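Local coordinates for glycosyl hydrolase family 2, TIM barrel domain protein (Faecalibacterium prausnitzii A2-165, PDB 6ED2) that probably hydrolyses beta-glucuronides as a family 2 glycosidase, one of the human gut microbial beta-glucuronidases that can reactivate drugs, at residues T167-A171 with V378-F383; V261-W267 with I295-T299; L316-H322 with G576-F582; W346-N350 with R618-L622; Y536-N540 with Y556-L561. One frame throughout, in Å; residues are numbered along the deposited sequence.

Interaction 1: T167-A171 with V378-F383; sequences TMLPA and VPAVGF
L169 holds CG anti to its carbonyl carbon (chi1 -73°), which lays its branches against the 378-383 loop, and F383, turned the same way about its first bond (chi1 -66°), brings the rim of its ring to L169 CG and the methyl CD1. F383 CZ lies 3.9 Å from L169 CG, and the A171 CB methyl sits in the ring plane, 3.9 Å from F383 CD1. The methyl L169 CD2 turns instead to the A380 backbone, 3.6 Å from A380 N. P170, which follows a cis peptide bond, packs its CB 3.6 Å from V381 CG1. One hydrogen bond joins the backbones: A171 N donates to V381 O at 3.1 Å, nearly straight at 170°. A CB on G382 would strike A171 O, so a side chain here would probably prevent the close approach. The contact joins a loop of the sugar-binding domain to the loop after barrel strand 373-377, and the V381 side chain is about 5 Å from a bound glycerol and about 7 Å from a magnesium ion. Helix 409-427 lies against the barrel loop through H416 on A380 and L412 on F383, while strand 433-440 adds L439 beside F383 and N440 beside V381.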
# COMPACT_ATOMS: atom_id res chain seq x y z
N THR A 167 34.89 -21.29 0.77
CA THR A 167 35.89 -21.34 1.84
C THR A 167 35.84 -20.11 2.74
O THR A 167 36.74 -19.93 3.57
CB THR A 167 37.30 -21.50 1.25
OG1 THR A 167 37.50 -20.55 0.20
CG2 THR A 167 37.47 -22.90 0.69
N MET A 168 34.80 -19.27 2.63
CA MET A 168 34.71 -18.05 3.41
C MET A 168 33.42 -18.02 4.23
O MET A 168 32.48 -18.79 4.00
CB MET A 168 34.74 -16.81 2.50
CG MET A 168 33.54 -16.79 1.54
SD MET A 168 33.42 -15.29 0.55
CE MET A 168 32.76 -14.12 1.76
N LEU A 169 33.38 -17.10 5.18
CA LEU A 169 32.19 -16.80 5.95
C LEU A 169 31.71 -15.41 5.59
O LEU A 169 32.42 -14.43 5.88
CB LEU A 169 32.50 -16.89 7.44
CG LEU A 169 32.70 -18.26 8.08
CD1 LEU A 169 34.02 -18.93 7.67
CD2 LEU A 169 32.68 -18.04 9.57
N PRO A 170 30.52 -15.24 4.98
CA PRO A 170 29.53 -16.27 4.65
C PRO A 170 29.82 -16.96 3.31
O PRO A 170 30.57 -16.43 2.49
CB PRO A 170 28.23 -15.47 4.57
CG PRO A 170 28.67 -14.14 4.01
CD PRO A 170 30.06 -13.89 4.59
N ALA A 171 29.20 -18.12 3.09
CA ALA A 171 29.56 -18.98 1.97
C ALA A 171 28.64 -18.75 0.77
O ALA A 171 27.45 -18.46 0.90
CB ALA A 171 29.49 -20.45 2.39
N VAL A 378 28.95 -15.65 14.57
CA VAL A 378 30.01 -15.56 13.56
C VAL A 378 29.39 -15.80 12.18
O VAL A 378 28.33 -16.43 12.09
CB VAL A 378 31.12 -16.56 13.95
CG1 VAL A 378 30.79 -17.97 13.47
CG2 VAL A 378 32.49 -16.09 13.53
N PRO A 379 29.96 -15.28 11.06
CA PRO A 379 29.23 -15.41 9.78
C PRO A 379 29.26 -16.80 9.15
O PRO A 379 29.38 -16.93 7.92
CB PRO A 379 29.93 -14.38 8.87
CG PRO A 379 30.79 -13.55 9.79
CD PRO A 379 31.16 -14.46 10.91
N ALA A 380 29.13 -17.85 9.97
CA ALA A 380 29.16 -19.23 9.49
C ALA A 380 27.78 -19.65 9.00
O ALA A 380 27.08 -20.49 9.59
CB ALA A 380 29.66 -20.16 10.59
N VAL A 381 27.38 -19.04 7.89
CA VAL A 381 26.07 -19.26 7.31
C VAL A 381 26.27 -19.59 5.84
O VAL A 381 27.23 -19.12 5.21
CB VAL A 381 25.14 -18.04 7.50
CG1 VAL A 381 25.75 -16.80 6.83
CG2 VAL A 381 23.71 -18.32 6.97
N GLY A 382 25.38 -20.41 5.29
CA GLY A 382 25.51 -20.90 3.93
C GLY A 382 26.22 -22.23 3.79
O GLY A 382 26.54 -22.61 2.66
N PHE A 383 26.45 -22.96 4.89
CA PHE A 383 27.20 -24.22 4.85
C PHE A 383 26.25 -25.36 4.45
O PHE A 383 26.06 -26.33 5.19
CB PHE A 383 27.86 -24.50 6.19
CG PHE A 383 28.96 -23.52 6.57
CD1 PHE A 383 29.32 -22.46 5.73
CD2 PHE A 383 29.65 -23.66 7.78
CE1 PHE A 383 30.34 -21.57 6.07
CE2 PHE A 383 30.68 -22.76 8.14
CZ PHE A 383 31.02 -21.72 7.28

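Interaction 2: V261-W267 with I295-T299; sequences VKNARLW and IGIRT
W267 N donates to I297 O at 2.9 Å, the one direct hydrogen bond between 261-267 and 295-299. Its N-H...O angle is 157°, but the donor stands 37° out of the carbonyl plane and so is not on a lone pair. A second, indirect link runs through a water, which accepts from I297 N at 2.7 Å and donates to R265 O at 2.8 Å. Both backbone polar atoms of I297 are thus engaged with the other segment.

The apolar contacts centre on the same residue. I297 keeps CG1 anti to its carbonyl carbon (chi1 -59°) and points CD1 at the type II turn V261-A264: CD1 meets A264 CB at 3.9 Å and comes tip to tip with V261 CG2 at 4.1 Å. The other branch, I297 CG2, lies 3.7 Å from L266 CD2, the two side chains crossing at about a right angle.

A third group is mixed in character. W267 and R298 run side by side in the same direction, with R298 CG 3.9 Å from W267 CE3 and the guanidinium almost perpendicular to the indole. Their polar ends bond elsewhere: W267 NE1 to D368 O, and R298 NE to P431 O with R298 NH1 to Q466.

V261 is the last residue but one of strand 256-262 in one sheet of the sandwich domain, and I295 ends a strand of the other. The chemistry implies a division of labour: an aliphatic cluster round I297 within this domain, and a tryptophan-arginine pair whose polar tips hydrogen-bond to the TIM barrel.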
# COMPACT_ATOMS: atom_id res chain seq x y z
N VAL A 261 34.53 -5.25 44.56
CA VAL A 261 33.56 -4.16 44.48
C VAL A 261 32.49 -4.40 45.54
O VAL A 261 31.55 -5.18 45.33
CB VAL A 261 32.93 -4.02 43.09
CG1 VAL A 261 32.03 -2.81 43.04
CG2 VAL A 261 34.01 -3.93 42.02
N LYS A 262 32.61 -3.70 46.66
CA LYS A 262 31.66 -3.86 47.75
C LYS A 262 30.32 -3.21 47.38
O LYS A 262 30.28 -2.11 46.82
CB LYS A 262 32.21 -3.24 49.03
CG LYS A 262 31.48 -3.66 50.29
CD LYS A 262 32.11 -3.03 51.52
CE LYS A 262 31.08 -2.82 52.63
NZ LYS A 262 31.66 -2.04 53.77
N ASN A 263 29.23 -3.90 47.70
CA ASN A 263 27.88 -3.44 47.35
C ASN A 263 27.78 -3.13 45.86
O ASN A 263 27.19 -2.14 45.45
CB ASN A 263 27.49 -2.21 48.18
CG ASN A 263 27.57 -2.48 49.67
OD1 ASN A 263 26.97 -3.43 50.17
ND2 ASN A 263 28.30 -1.63 50.39
N ALA A 264 28.41 -3.99 45.05
CA ALA A 264 28.37 -3.85 43.61
C ALA A 264 26.95 -3.66 43.12
O ALA A 264 26.03 -4.38 43.54
CB ALA A 264 28.99 -5.10 42.96
N ARG A 265 26.76 -2.69 42.23
CA ARG A 265 25.51 -2.52 41.50
C ARG A 265 25.57 -3.39 40.26
O ARG A 265 26.39 -3.16 39.36
CB ARG A 265 25.27 -1.06 41.16
CG ARG A 265 25.42 -0.13 42.36
CD ARG A 265 24.91 1.25 42.06
NE ARG A 265 23.51 1.23 41.66
CZ ARG A 265 22.78 2.33 41.44
NH1 ARG A 265 23.33 3.53 41.57
NH2 ARG A 265 21.51 2.22 41.08
N LEU A 266 24.73 -4.41 40.22
CA LEU A 266 24.80 -5.42 39.18
C LEU A 266 24.12 -4.96 37.90
O LEU A 266 23.12 -4.23 37.92
CB LEU A 266 24.16 -6.72 39.68
CG LEU A 266 24.81 -7.36 40.90
CD1 LEU A 266 24.20 -8.75 41.15
CD2 LEU A 266 26.33 -7.46 40.73
N TRP A 267 24.68 -5.39 36.78
CA TRP A 267 24.07 -5.22 35.48
C TRP A 267 22.96 -6.24 35.30
O TRP A 267 23.16 -7.44 35.52
CB TRP A 267 25.16 -5.37 34.41
CG TRP A 267 24.78 -5.06 33.02
CD1 TRP A 267 25.09 -3.92 32.31
CD2 TRP A 267 24.09 -5.92 32.11
NE1 TRP A 267 24.61 -4.02 31.02
CE2 TRP A 267 23.99 -5.24 30.87
CE3 TRP A 267 23.54 -7.21 32.22
CZ2 TRP A 267 23.36 -5.80 29.76
CZ3 TRP A 267 22.92 -7.76 31.11
CH2 TRP A 267 22.83 -7.06 29.90
N ILE A 295 32.29 -1.51 31.84
CA ILE A 295 31.98 -2.92 32.04
C ILE A 295 30.77 -3.02 32.96
O ILE A 295 30.50 -2.13 33.77
CB ILE A 295 33.16 -3.71 32.63
CG1 ILE A 295 33.50 -3.17 34.02
CG2 ILE A 295 34.35 -3.66 31.72
CD1 ILE A 295 34.78 -3.78 34.60
N GLY A 296 30.06 -4.12 32.84
CA GLY A 296 28.94 -4.42 33.70
C GLY A 296 29.25 -5.66 34.52
O GLY A 296 29.87 -6.60 34.02
N ILE A 297 28.83 -5.63 35.78
CA ILE A 297 29.08 -6.73 36.71
C ILE A 297 27.87 -7.66 36.66
O ILE A 297 26.80 -7.33 37.17
CB ILE A 297 29.34 -6.21 38.13
CG1 ILE A 297 30.54 -5.27 38.14
CG2 ILE A 297 29.59 -7.37 39.08
CD1 ILE A 297 30.88 -4.77 39.54
N ARG A 298 28.04 -8.81 36.02
CA ARG A 298 26.96 -9.77 35.91
C ARG A 298 27.55 -11.15 35.62
O ARG A 298 28.58 -11.26 34.94
CB ARG A 298 25.97 -9.37 34.80
CG ARG A 298 26.58 -9.38 33.40
CD ARG A 298 26.32 -10.69 32.67
NE ARG A 298 26.98 -10.80 31.36
CZ ARG A 298 28.19 -11.30 31.17
NH1 ARG A 298 28.90 -11.72 32.22
NH2 ARG A 298 28.71 -11.38 29.94
N THR A 299 26.87 -12.18 36.10
CA THR A 299 27.20 -13.57 35.79
C THR A 299 26.11 -14.18 34.90
O THR A 299 24.93 -13.83 35.01
CB THR A 299 27.34 -14.42 37.05
OG1 THR A 299 26.07 -14.53 37.70
CG2 THR A 299 28.37 -13.82 38.00
O HOH W 1 27.57 -3.46 36.86

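Interaction 3: L316-H322 with G576-F582; sequences LRGFGRH and GELVWNF
F582 packs against both F319 and R321. Its CG is anti to the backbone N (chi1 173°), which swings the ring between these two groups. The edge of F582 is directed at the face of F319 in a T-shaped pair, with ring centroids 5.1 Å apart and planes at 85°. Over one face of F582 lies the guanidinium of R321 in a cation-pi contact: R321 CZ is 4.3 Å from the F582 centroid and 25° off the ring normal, with R321 NH1 only 3.3 Å from F582 CD2. R321 NH2 also forms a salt bridge with D340, so this cation is held from two directions. The backbone of F582 is tied too: F582 N donates to G320 O at 3.0 Å.

The backbones here belong to the first and last parallel strands of the (beta/alpha)8 barrel, 312-320 and 574-580, and their pairing closes it. Bonds from E577 N to L316 O, G318 N to E577 O, V579 N to G318 O and G320 N to V579 O set the register. A cis peptide bond precedes N581, as in other clan GH-A glycosidases with a tryptophan at the end of this strand.

F319 CD1 also touches V579 CG1 at 3.8 Å; an alanine here would probably leave the edge of F582 without the face it meets and open a gap beside V579. L578, on the other side of the sheet, brings CD2 to 3.4 Å from G318 N. Farther along, W580 CZ3 lies 3.7 Å from G320 CA, where a CB would collide with the indole, and the side chain of H322 is about 3 Å from a bound magnesium ion.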
# COMPACT_ATOMS: atom_id res chain seq x y z
N LEU A 316 14.24 -15.89 27.43
CA LEU A 316 14.70 -15.00 26.38
C LEU A 316 13.56 -14.71 25.41
O LEU A 316 12.83 -15.62 24.99
CB LEU A 316 15.89 -15.62 25.63
CG LEU A 316 17.07 -16.22 26.43
CD1 LEU A 316 18.17 -16.78 25.50
CD2 LEU A 316 17.68 -15.22 27.40
N ARG A 317 13.39 -13.43 25.06
CA ARG A 317 12.40 -13.01 24.07
C ARG A 317 13.00 -11.87 23.27
O ARG A 317 13.60 -10.95 23.84
CB ARG A 317 11.07 -12.58 24.72
CG ARG A 317 11.16 -11.29 25.54
CD ARG A 317 10.19 -11.30 26.70
NE ARG A 317 10.64 -12.21 27.74
CZ ARG A 317 10.03 -12.39 28.91
NH1 ARG A 317 8.93 -11.70 29.20
NH2 ARG A 317 10.52 -13.26 29.79
N GLY A 318 12.83 -11.92 21.95
CA GLY A 318 13.41 -10.91 21.10
C GLY A 318 13.52 -11.34 19.66
O GLY A 318 12.60 -11.96 19.12
N PHE A 319 14.66 -11.05 19.03
CA PHE A 319 14.71 -11.08 17.58
C PHE A 319 16.00 -11.70 17.07
O PHE A 319 17.05 -11.61 17.71
CB PHE A 319 14.61 -9.66 16.98
CG PHE A 319 13.43 -8.89 17.45
CD1 PHE A 319 12.19 -9.04 16.82
CD2 PHE A 319 13.55 -8.01 18.52
CE1 PHE A 319 11.09 -8.32 17.25
CE2 PHE A 319 12.44 -7.28 18.98
CZ PHE A 319 11.21 -7.44 18.35
N GLY A 320 15.91 -12.30 15.89
CA GLY A 320 17.01 -12.25 14.96
C GLY A 320 16.96 -10.91 14.22
O GLY A 320 15.90 -10.47 13.79
N ARG A 321 18.11 -10.28 14.10
CA ARG A 321 18.23 -8.97 13.49
C ARG A 321 19.00 -9.05 12.18
O ARG A 321 19.34 -10.13 11.67
CB ARG A 321 18.90 -8.02 14.48
CG ARG A 321 18.01 -7.63 15.67
CD ARG A 321 18.69 -6.57 16.54
NE ARG A 321 19.03 -5.43 15.69
CZ ARG A 321 18.22 -4.40 15.49
NH1 ARG A 321 17.04 -4.35 16.11
NH2 ARG A 321 18.58 -3.43 14.66
N HIS A 322 19.26 -7.87 11.62
CA HIS A 322 20.20 -7.70 10.53
C HIS A 322 20.77 -6.30 10.66
O HIS A 322 20.14 -5.40 11.23
CB HIS A 322 19.55 -7.88 9.14
CG HIS A 322 19.83 -9.21 8.50
ND1 HIS A 322 21.11 -9.66 8.22
CD2 HIS A 322 18.99 -10.19 8.08
CE1 HIS A 322 21.04 -10.85 7.67
NE2 HIS A 322 19.77 -11.20 7.57
N GLY A 576 13.37 -19.82 25.33
CA GLY A 576 13.56 -18.57 24.63
C GLY A 576 12.89 -18.57 23.28
O GLY A 576 12.82 -19.62 22.62
N GLU A 577 12.40 -17.40 22.85
CA GLU A 577 11.81 -17.23 21.53
C GLU A 577 12.41 -15.98 20.91
O GLU A 577 12.23 -14.87 21.42
CB GLU A 577 10.28 -17.12 21.60
CG GLU A 577 9.78 -16.13 22.64
CD GLU A 577 8.30 -16.31 22.95
OE1 GLU A 577 7.94 -17.33 23.60
OE2 GLU A 577 7.50 -15.44 22.55
N LEU A 578 13.15 -16.15 19.83
CA LEU A 578 13.68 -15.03 19.07
C LEU A 578 13.08 -15.19 17.69
O LEU A 578 13.36 -16.18 16.99
CB LEU A 578 15.21 -15.02 19.03
CG LEU A 578 15.93 -15.09 20.38
CD1 LEU A 578 17.43 -15.00 20.15
CD2 LEU A 578 15.49 -14.02 21.35
N VAL A 579 12.21 -14.25 17.31
CA VAL A 579 11.42 -14.39 16.10
C VAL A 579 12.22 -13.82 14.94
O VAL A 579 13.08 -12.95 15.12
CB VAL A 579 10.04 -13.70 16.26
CG1 VAL A 579 10.18 -12.18 16.32
CG2 VAL A 579 9.07 -14.13 15.16
N TRP A 580 11.98 -14.36 13.74
CA TRP A 580 12.55 -13.82 12.51
C TRP A 580 11.51 -12.92 11.84
O TRP A 580 10.43 -13.40 11.49
CB TRP A 580 12.94 -14.95 11.58
CG TRP A 580 13.89 -14.58 10.49
CD1 TRP A 580 13.63 -14.56 9.15
CD2 TRP A 580 15.26 -14.22 10.65
NE1 TRP A 580 14.77 -14.21 8.47
CE2 TRP A 580 15.78 -13.99 9.37
CE3 TRP A 580 16.10 -14.06 11.76
CZ2 TRP A 580 17.11 -13.61 9.15
CZ3 TRP A 580 17.41 -13.68 11.55
CH2 TRP A 580 17.90 -13.46 10.25
N ASN A 581 11.82 -11.65 11.64
CA ASN A 581 13.05 -10.94 11.96
C ASN A 581 12.58 -9.61 12.58
O ASN A 581 11.41 -9.25 12.43
CB ASN A 581 13.86 -10.72 10.68
CG ASN A 581 15.18 -9.94 10.88
OD1 ASN A 581 15.19 -8.72 11.05
ND2 ASN A 581 16.30 -10.66 10.76
N PHE A 582 13.47 -8.88 13.27
CA PHE A 582 13.10 -7.56 13.79
C PHE A 582 12.45 -6.67 12.72
O PHE A 582 11.43 -6.03 12.96
CB PHE A 582 14.35 -6.87 14.37
CG PHE A 582 14.12 -5.43 14.78
CD1 PHE A 582 13.48 -5.13 15.98
CD2 PHE A 582 14.55 -4.39 13.98
CE1 PHE A 582 13.26 -3.83 16.36
CE2 PHE A 582 14.35 -3.06 14.36
CZ PHE A 582 13.70 -2.78 15.55

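Interaction 4: W346-N350 with R618-L622; sequences WIGAN and RWTTL
W619 turns the edge of its indole to I347, whose CG2 lies in the ring plane 3.9 Å from W619 CZ3. A349 CB also meets that corner, 3.9 Å from W619 CZ3, while A349 N comes obliquely to the ring. W619 holds CG anti to the carbonyl carbon (chi1 -78°), which swings the six-membered ring toward I347 and A349. Its CB lies close to two carbonyls, 3.6 Å from I347 O and 3.7 Å from G348 O. T620 CG2 rests 3.9 Å from G348 CA, where any side chain would clash. G348 ends helix 334-347 in a Schellman motif, its positive phi marking the turn out of the helix.

No hydrogen bond crosses the contact; W619 NE1 instead donates to E577 OE2 on strand 574-580. A leucine in place of W619 would probably leave E577 OE2 without this donor and open a gap beside I347 and A349.

The contact joins the C-terminal ends of helices 334-347 and 610-621 on the outside of the barrel. F319 of strand 312-320 packs against I347 and A349, and A612 and F615 of helix 610-621 also touch I347, while W346 faces T82 of one neighbouring subunit and L547 of another.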
# COMPACT_ATOMS: atom_id res chain seq x y z
N TRP A 346 10.20 -0.86 23.65
CA TRP A 346 8.75 -0.71 23.60
C TRP A 346 8.07 -2.06 23.51
O TRP A 346 7.07 -2.31 24.19
CB TRP A 346 8.39 0.18 22.41
CG TRP A 346 6.95 0.31 22.09
CD1 TRP A 346 6.06 1.19 22.65
CD2 TRP A 346 6.21 -0.44 21.11
NE1 TRP A 346 4.82 1.03 22.08
CE2 TRP A 346 4.88 0.05 21.13
CE3 TRP A 346 6.54 -1.47 20.22
CZ2 TRP A 346 3.88 -0.47 20.30
CZ3 TRP A 346 5.55 -1.98 19.38
CH2 TRP A 346 4.23 -1.47 19.43
N ILE A 347 8.60 -2.97 22.69
CA ILE A 347 7.93 -4.25 22.49
C ILE A 347 8.17 -5.26 23.60
O ILE A 347 7.46 -6.28 23.66
CB ILE A 347 8.32 -4.82 21.11
CG1 ILE A 347 7.24 -5.77 20.60
CG2 ILE A 347 9.69 -5.46 21.18
CD1 ILE A 347 7.42 -6.17 19.17
N GLY A 348 9.11 -5.01 24.51
CA GLY A 348 9.35 -5.94 25.61
C GLY A 348 10.40 -7.00 25.34
O GLY A 348 10.48 -7.97 26.10
N ALA A 349 11.18 -6.86 24.27
CA ALA A 349 12.28 -7.78 24.02
C ALA A 349 13.35 -7.63 25.10
O ALA A 349 13.55 -6.55 25.66
CB ALA A 349 12.87 -7.51 22.62
N ASN A 350 14.04 -8.73 25.41
CA ASN A 350 15.22 -8.63 26.26
C ASN A 350 16.46 -9.21 25.59
O ASN A 350 17.52 -9.28 26.22
CB ASN A 350 14.98 -9.29 27.62
CG ASN A 350 14.68 -10.79 27.52
OD1 ASN A 350 15.06 -11.46 26.55
ND2 ASN A 350 14.00 -11.33 28.53
N ARG A 618 2.30 -10.02 24.58
CA ARG A 618 2.83 -11.27 25.11
C ARG A 618 4.10 -11.04 25.92
O ARG A 618 4.21 -11.47 27.08
CB ARG A 618 3.08 -12.26 23.97
CG ARG A 618 3.75 -13.57 24.42
CD ARG A 618 3.88 -14.55 23.24
NE ARG A 618 4.82 -15.63 23.53
CZ ARG A 618 4.48 -16.76 24.15
NH1 ARG A 618 3.22 -16.95 24.55
NH2 ARG A 618 5.39 -17.69 24.38
N TRP A 619 5.08 -10.33 25.34
CA TRP A 619 6.40 -10.25 25.95
C TRP A 619 6.40 -9.42 27.23
O TRP A 619 7.18 -9.70 28.14
CB TRP A 619 7.40 -9.68 24.95
CG TRP A 619 7.85 -10.69 23.93
CD1 TRP A 619 7.62 -12.04 23.95
CD2 TRP A 619 8.61 -10.43 22.75
NE1 TRP A 619 8.19 -12.63 22.85
CE2 TRP A 619 8.81 -11.66 22.10
CE3 TRP A 619 9.15 -9.26 22.18
CZ2 TRP A 619 9.53 -11.77 20.91
CZ3 TRP A 619 9.85 -9.37 21.00
CH2 TRP A 619 10.03 -10.62 20.37
N THR A 620 5.55 -8.40 27.31
CA THR A 620 5.43 -7.61 28.53
C THR A 620 4.51 -8.26 29.55
O THR A 620 4.51 -7.84 30.71
CB THR A 620 4.91 -6.20 28.23
OG1 THR A 620 3.57 -6.27 27.74
CG2 THR A 620 5.81 -5.48 27.20
N THR A 621 3.73 -9.26 29.15
CA THR A 621 2.92 -10.02 30.09
C THR A 621 3.67 -11.21 30.67
O THR A 621 3.53 -11.50 31.87
CB THR A 621 1.63 -10.49 29.40
OG1 THR A 621 0.83 -9.34 29.08
CG2 THR A 621 0.83 -11.41 30.30
N LEU A 622 4.46 -11.92 29.87
CA LEU A 622 5.25 -13.03 30.40
C LEU A 622 6.22 -12.52 31.46
O LEU A 622 6.95 -11.54 31.21
CB LEU A 622 6.03 -13.72 29.29
CG LEU A 622 5.24 -14.42 28.18
CD1 LEU A 622 6.19 -15.01 27.14
CD2 LEU A 622 4.35 -15.51 28.78

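Interaction 5: Y536-N540 with Y556-L561; sequences YGTDN and YQNEYL
Q557 reaches from its helix to T538 and N540. Its CB lies 3.5 Å from T538 OG1. CG, anti to the backbone N (chi1 167°), passes 3.6 Å from N540 ND2, and a bend at the next bond (chi2 78°) folds the amide back beside T538. There Q557 OE1 takes a short hydrogen bond from T538 OG1, 2.6 Å long, with the hydroxyl 49° out of the carbonyl plane, and a weak one from T538 N at 3.1 Å. The other tip, Q557 NE2, makes a weak bond to a water that also accepts from N540 ND2. N540 ND2 donates back to T538 O as well, which fixes the rotation of its amide and ties the loop to itself.

One turn further along the helix, Y560 works differently. The T538 CG2 methyl sits over its ring face in a CH-pi contact, 3.7 Å from the Y560 centroid, and Y560 OH accepts from G537 N at 3.0 Å. T538 is thus gripped through both branches: the hydroxyl by an amide and the methyl by a ring. Beside them, L561 CD2 meets Y536 CE1 at 3.8 Å.

The loop 536-540 follows barrel strand 531-535, and the helix it rests on, 554-570, is the next in the chain, so the contact closes a local strand-loop-helix unit of the TIM barrel. Y536 OH bonds to H565 and its ring meets F568 edge-to-face, both further along that helix, while A611 and F615 of helix 610-621 pack on L561.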
# COMPACT_ATOMS: atom_id res chain seq x y z
N TYR A 536 11.49 -18.14 13.27
CA TYR A 536 10.12 -18.53 12.96
C TYR A 536 9.39 -17.25 12.55
O TYR A 536 9.80 -16.14 12.91
CB TYR A 536 9.43 -19.22 14.14
CG TYR A 536 9.16 -18.37 15.37
CD1 TYR A 536 7.87 -17.93 15.67
CD2 TYR A 536 10.18 -18.03 16.25
CE1 TYR A 536 7.60 -17.18 16.79
CE2 TYR A 536 9.92 -17.28 17.40
CZ TYR A 536 8.63 -16.86 17.67
OH TYR A 536 8.34 -16.12 18.80
N GLY A 537 8.34 -17.42 11.76
CA GLY A 537 7.60 -16.28 11.24
C GLY A 537 7.07 -16.48 9.83
O GLY A 537 7.30 -17.52 9.20
N THR A 538 6.33 -15.50 9.32
CA THR A 538 5.78 -15.58 7.98
C THR A 538 5.98 -14.23 7.31
O THR A 538 5.96 -13.18 7.97
CB THR A 538 4.27 -15.93 7.94
OG1 THR A 538 3.48 -14.82 8.39
CG2 THR A 538 3.96 -17.16 8.78
N ASP A 539 6.16 -14.26 6.00
CA ASP A 539 6.17 -13.03 5.25
C ASP A 539 4.77 -12.44 5.30
O ASP A 539 3.78 -13.15 5.11
CB ASP A 539 6.60 -13.29 3.80
CG ASP A 539 8.07 -13.63 3.68
OD1 ASP A 539 8.89 -12.73 3.37
OD2 ASP A 539 8.42 -14.80 3.87
N ASN A 540 4.68 -11.15 5.59
CA ASN A 540 3.39 -10.48 5.52
C ASN A 540 3.64 -9.01 5.26
O ASN A 540 4.52 -8.41 5.90
CB ASN A 540 2.57 -10.72 6.80
CG ASN A 540 3.21 -10.11 8.05
OD1 ASN A 540 2.78 -9.06 8.53
ND2 ASN A 540 4.24 -10.78 8.58
N TYR A 556 -3.01 -14.05 8.88
CA TYR A 556 -2.28 -15.30 8.86
C TYR A 556 -1.10 -15.24 9.82
O TYR A 556 -0.91 -16.14 10.65
CB TYR A 556 -1.82 -15.64 7.44
CG TYR A 556 -1.33 -17.07 7.35
CD1 TYR A 556 -2.23 -18.12 7.20
CD2 TYR A 556 0.02 -17.38 7.50
CE1 TYR A 556 -1.80 -19.43 7.16
CE2 TYR A 556 0.47 -18.68 7.45
CZ TYR A 556 -0.45 -19.71 7.29
OH TYR A 556 -0.01 -21.01 7.26
N GLN A 557 -0.31 -14.17 9.74
CA GLN A 557 0.84 -14.03 10.63
C GLN A 557 0.41 -14.14 12.09
O GLN A 557 1.01 -14.90 12.87
CB GLN A 557 1.57 -12.71 10.37
CG GLN A 557 2.59 -12.30 11.44
CD GLN A 557 3.91 -13.05 11.33
OE1 GLN A 557 3.96 -14.19 10.87
NE2 GLN A 557 5.00 -12.40 11.75
N ASN A 558 -0.65 -13.42 12.48
CA ASN A 558 -1.12 -13.52 13.86
C ASN A 558 -1.59 -14.93 14.20
O ASN A 558 -1.35 -15.41 15.32
CB ASN A 558 -2.25 -12.51 14.11
CG ASN A 558 -1.72 -11.12 14.54
OD1 ASN A 558 -0.53 -10.80 14.40
ND2 ASN A 558 -2.62 -10.30 15.07
N GLU A 559 -2.27 -15.61 13.26
CA GLU A 559 -2.74 -16.97 13.51
C GLU A 559 -1.56 -17.92 13.65
O GLU A 559 -1.55 -18.78 14.55
CB GLU A 559 -3.67 -17.44 12.38
CG GLU A 559 -5.07 -16.86 12.46
CD GLU A 559 -5.76 -16.77 11.11
OE1 GLU A 559 -5.38 -17.50 10.17
OE2 GLU A 559 -6.68 -15.91 10.98
N TYR A 560 -0.57 -17.77 12.78
CA TYR A 560 0.62 -18.61 12.84
C TYR A 560 1.38 -18.40 14.14
O TYR A 560 1.82 -19.36 14.77
CB TYR A 560 1.50 -18.30 11.62
CG TYR A 560 2.93 -18.74 11.73
CD1 TYR A 560 3.36 -19.92 11.10
CD2 TYR A 560 3.87 -17.99 12.44
CE1 TYR A 560 4.67 -20.33 11.18
CE2 TYR A 560 5.20 -18.41 12.55
CZ TYR A 560 5.59 -19.58 11.91
OH TYR A 560 6.90 -20.01 11.98
N LEU A 561 1.51 -17.14 14.57
CA LEU A 561 2.24 -16.85 15.80
C LEU A 561 1.53 -17.45 17.01
O LEU A 561 2.19 -17.99 17.91
CB LEU A 561 2.43 -15.34 15.98
CG LEU A 561 3.36 -14.66 14.97
CD1 LEU A 561 3.35 -13.11 15.10
CD2 LEU A 561 4.78 -15.22 15.11
O HOH W 2 5.03 -9.38 11.14

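In the fold
Interactions 3, 4 and 5 belong to the TIM barrel. Interaction 3 is wholly buried and relies on strand pairing and aromatic packing. Interaction 4, centred about 12 Å away, joins the helices that follow those two strands; E577 OE1 and R618 NH2, 2.7 Å apart in a salt bridge, tie the layers together. Interaction 5, centred about 14 Å from interaction 3, touches it through W580 N and Y536 O, 2.9 Å apart, and is the most polar in its side chains. Interaction 1, also buried, bridges two domains with largely apolar groups. Interaction 2, in the sandwich domain, is mostly buried with an exposed rim; its water links backbone atoms, whereas that of interaction 5 links side-chain amides.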